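Local atomic coordinates of cupin domain protein (Microcystis aeruginosa DIANCHI905, PDB entry 5ZBF), a protein that is a cupin-superfamily isomerase that binds iron(II) and probably acts in forming the Choi moiety of aeruginosins. Residues 51-55 / 56-60. Sequence-based numbering, arbitrary orientation.
Sequences GMVLS and GELEL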
ATOM      1  N   GLY A  51       0.282   5.478  -4.089  1.00 18.39           N
ATOM      2  CA  GLY A  51       1.176   4.337  -4.137  1.00 17.14           C
ATOM      3  C   GLY A  51       2.578   4.631  -3.675  1.00 18.24           C
ATOM      4  O   GLY A  51       2.919   5.775  -3.423  1.00 19.87           O
ATOM      5  N   MET A  52       3.380   3.572  -3.570  1.00 16.74           N
ATOM      6  CA  MET A  52       4.762   3.680  -3.110  0.50 17.29           C
ATOM      7  C   MET A  52       5.613   2.693  -3.870  1.00 17.04           C
ATOM      8  O   MET A  52       5.132   1.641  -4.295  1.00 19.61           O
ATOM      9  CB  MET A  52       4.895   3.322  -1.636  0.50 19.84           C
ATOM     10  CG  MET A  52       4.030   4.103  -0.679  0.50 20.47           C
ATOM     11  SD  MET A  52       4.501   3.635   1.000  0.50 23.40           S
ATOM     12  CE  MET A  52       6.263   3.972   0.967  0.50 24.71           C
ATOM     13  N   VAL A  53       6.875   3.051  -4.040  1.00 16.72           N
ATOM     14  CA  VAL A  53       7.892   2.141  -4.547  1.00 15.60           C
ATOM     15  C   VAL A  53       8.365   1.274  -3.368  1.00 16.27           C
ATOM     16  O   VAL A  53       8.658   1.796  -2.274  1.00 17.64           O
ATOM     17  CB  VAL A  53       9.091   2.927  -5.097  1.00 16.90           C
ATOM     18  CG1 VAL A  53      10.227   2.000  -5.506  1.00 17.83           C
ATOM     19  CG2 VAL A  53       8.640   3.837  -6.235  1.00 18.89           C
ATOM     20  N   LEU A  54       8.450  -0.032  -3.592  1.00 16.86           N
ATOM     21  CA  LEU A  54       9.002  -0.962  -2.598  1.00 16.58           C
ATOM     22  C   LEU A  54      10.462  -1.302  -2.868  1.00 18.82           C
ATOM     23  O   LEU A  54      11.240  -1.467  -1.949  1.00 20.82           O
ATOM     24  CB  LEU A  54       8.169  -2.241  -2.549  1.00 16.64           C
ATOM     25  CG  LEU A  54       6.679  -2.115  -2.211  1.00 18.26           C
ATOM     26  CD1 LEU A  54       5.988  -3.465  -2.328  1.00 19.41           C
ATOM     27  CD2 LEU A  54       6.495  -1.542  -0.806  1.00 20.05           C
ATOM     28  N   SER A  55      10.818  -1.425  -4.144  1.00 19.00           N
ATOM     29  CA  SER A  55      12.178  -1.690  -4.562  1.00 19.61           C
ATOM     30  C   SER A  55      12.419  -0.954  -5.876  1.00 19.89           C
ATOM     31  O   SER A  55      11.598  -1.033  -6.787  1.00 20.90           O
ATOM     32  CB  SER A  55      12.388  -3.191  -4.746  1.00 21.32           C
ATOM     33  OG  SER A  55      13.673  -3.462  -5.255  1.00 23.28           O
ATOM     34  N   GLY A  56      13.537  -0.241  -5.957  1.00 18.37           N
ATOM     35  CA  GLY A  56      13.888   0.539  -7.142  1.00 18.90           C
ATOM     36  C   GLY A  56      13.624   2.018  -6.944  1.00 22.03           C
ATOM     37  O   GLY A  56      13.794   2.537  -5.849  1.00 21.83           O
ATOM     38  N   GLU A  57      13.224   2.699  -8.018  1.00 21.54           N
ATOM     39  CA  GLU A  57      12.984   4.133  -8.005  1.00 20.91           C
ATOM     40  C   GLU A  57      11.984   4.418  -9.115  1.00 20.23           C
ATOM     41  O   GLU A  57      11.822   3.611 -10.047  1.00 19.98           O
ATOM     42  CB  GLU A  57      14.286   4.910  -8.227  1.00 24.89           C
ATOM     43  CG  GLU A  57      14.202   6.406  -7.994  0.50 26.83           C
ATOM     44  CD  GLU A  57      15.487   7.140  -8.352  0.50 29.10           C
ATOM     45  OE1 GLU A  57      16.538   6.493  -8.549  0.50 29.71           O
ATOM     46  OE2 GLU A  57      15.441   8.381  -8.443  0.50 34.22           O
ATOM     47  N   LEU A  58      11.276   5.529  -8.983  1.00 20.83           N
ATOM     48  CA  LEU A  58      10.300   5.927  -9.983  1.00 19.89           C
ATOM     49  C   LEU A  58      10.292   7.447 -10.060  1.00 20.37           C
ATOM     50  O   LEU A  58      10.632   8.127  -9.086  1.00 22.89           O
ATOM     51  CB  LEU A  58       8.933   5.374  -9.597  1.00 24.44           C
ATOM     52  CG  LEU A  58       7.849   5.120 -10.635  1.00 23.85           C
ATOM     53  CD1 LEU A  58       8.326   4.242 -11.785  1.00 20.83           C
ATOM     54  CD2 LEU A  58       6.641   4.496  -9.950  1.00 21.94           C
ATOM     55  N   GLU A  59       9.972   7.971 -11.240  1.00 20.92           N
ATOM     56  CA  GLU A  59       9.747   9.390 -11.423  1.00 22.98           C
ATOM     57  C   GLU A  59       8.287   9.588 -11.773  1.00 21.14           C
ATOM     58  O   GLU A  59       7.769   8.986 -12.738  1.00 22.52           O
ATOM     59  CB  GLU A  59      10.620   9.944 -12.538  1.00 27.63           C
ATOM     60  CG  GLU A  59      12.095   9.979 -12.200  1.00 31.52           C
ATOM     61  CD  GLU A  59      12.933  10.529 -13.332  1.00 40.17           C
ATOM     62  OE1 GLU A  59      12.568  10.325 -14.513  1.00 47.40           O
ATOM     63  OE2 GLU A  59      13.963  11.161 -13.036  1.00 47.64           O
ATOM     64  N   LEU A  60       7.640  10.437 -10.984  1.00 22.44           N
ATOM     65  CA  LEU A  60       6.239  10.805 -11.163  1.00 22.31           C
ATOM     66  C   LEU A  60       6.109  12.072 -12.032  1.00 22.43           C
ATOM     67  O   LEU A  60       6.721  13.104 -11.753  1.00 24.52           O
ATOM     68  CB  LEU A  60       5.595  11.045  -9.790  1.00 21.43           C
ATOM     69  CG  LEU A  60       4.192  11.663  -9.756  1.00 23.57           C
ATOM     70  CD1 LEU A  60       3.159  10.679 -10.260  1.00 24.91           C
ATOM     71  CD2 LEU A  60       3.848  12.108  -8.343  1.00 27.84           C
TER
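Val53 reaches the chain that follows it with both methyls, one to a side chain and one to the backbone. Val53 CG2 lies 3.7 Å from Leu58 CB, the two apolar side chains meeting at a slant. CG1, anti to the backbone N (chi1 174°), is thereby turned to the peptide after Gly56, with Val53 CG1 3.6 Å from Gly56 O. Cutting this side chain back to an alanine removes both methyls and would probably open a gap between the valine's backbone, Leu58 CB and the peptide after Gly56. The chain turns its corner at Leu54, and Gly56 follows with a phi of 102° and psi of -146°, which would press a CB against the carbonyl of Ser55, at 2.4 Å from Ser55 O. At the corner, Leu54 and Ser55 both bond through their backbones to Ile95, a classic beta bulge. Further out, Met94 touches both Val53 and Leu58, while Phe86 packs on Leu58 from strand 84-87. The corner thus carries the chain from one sheet of the cupin jelly-roll barrel to the other, and the side chain of Leu58 is about 8 Å from the bound 4-hydroxyphenylpyruvate. Cohesion between the side chains is apolar, while the backbone of Val53 bonds to Leu72 of the same chain.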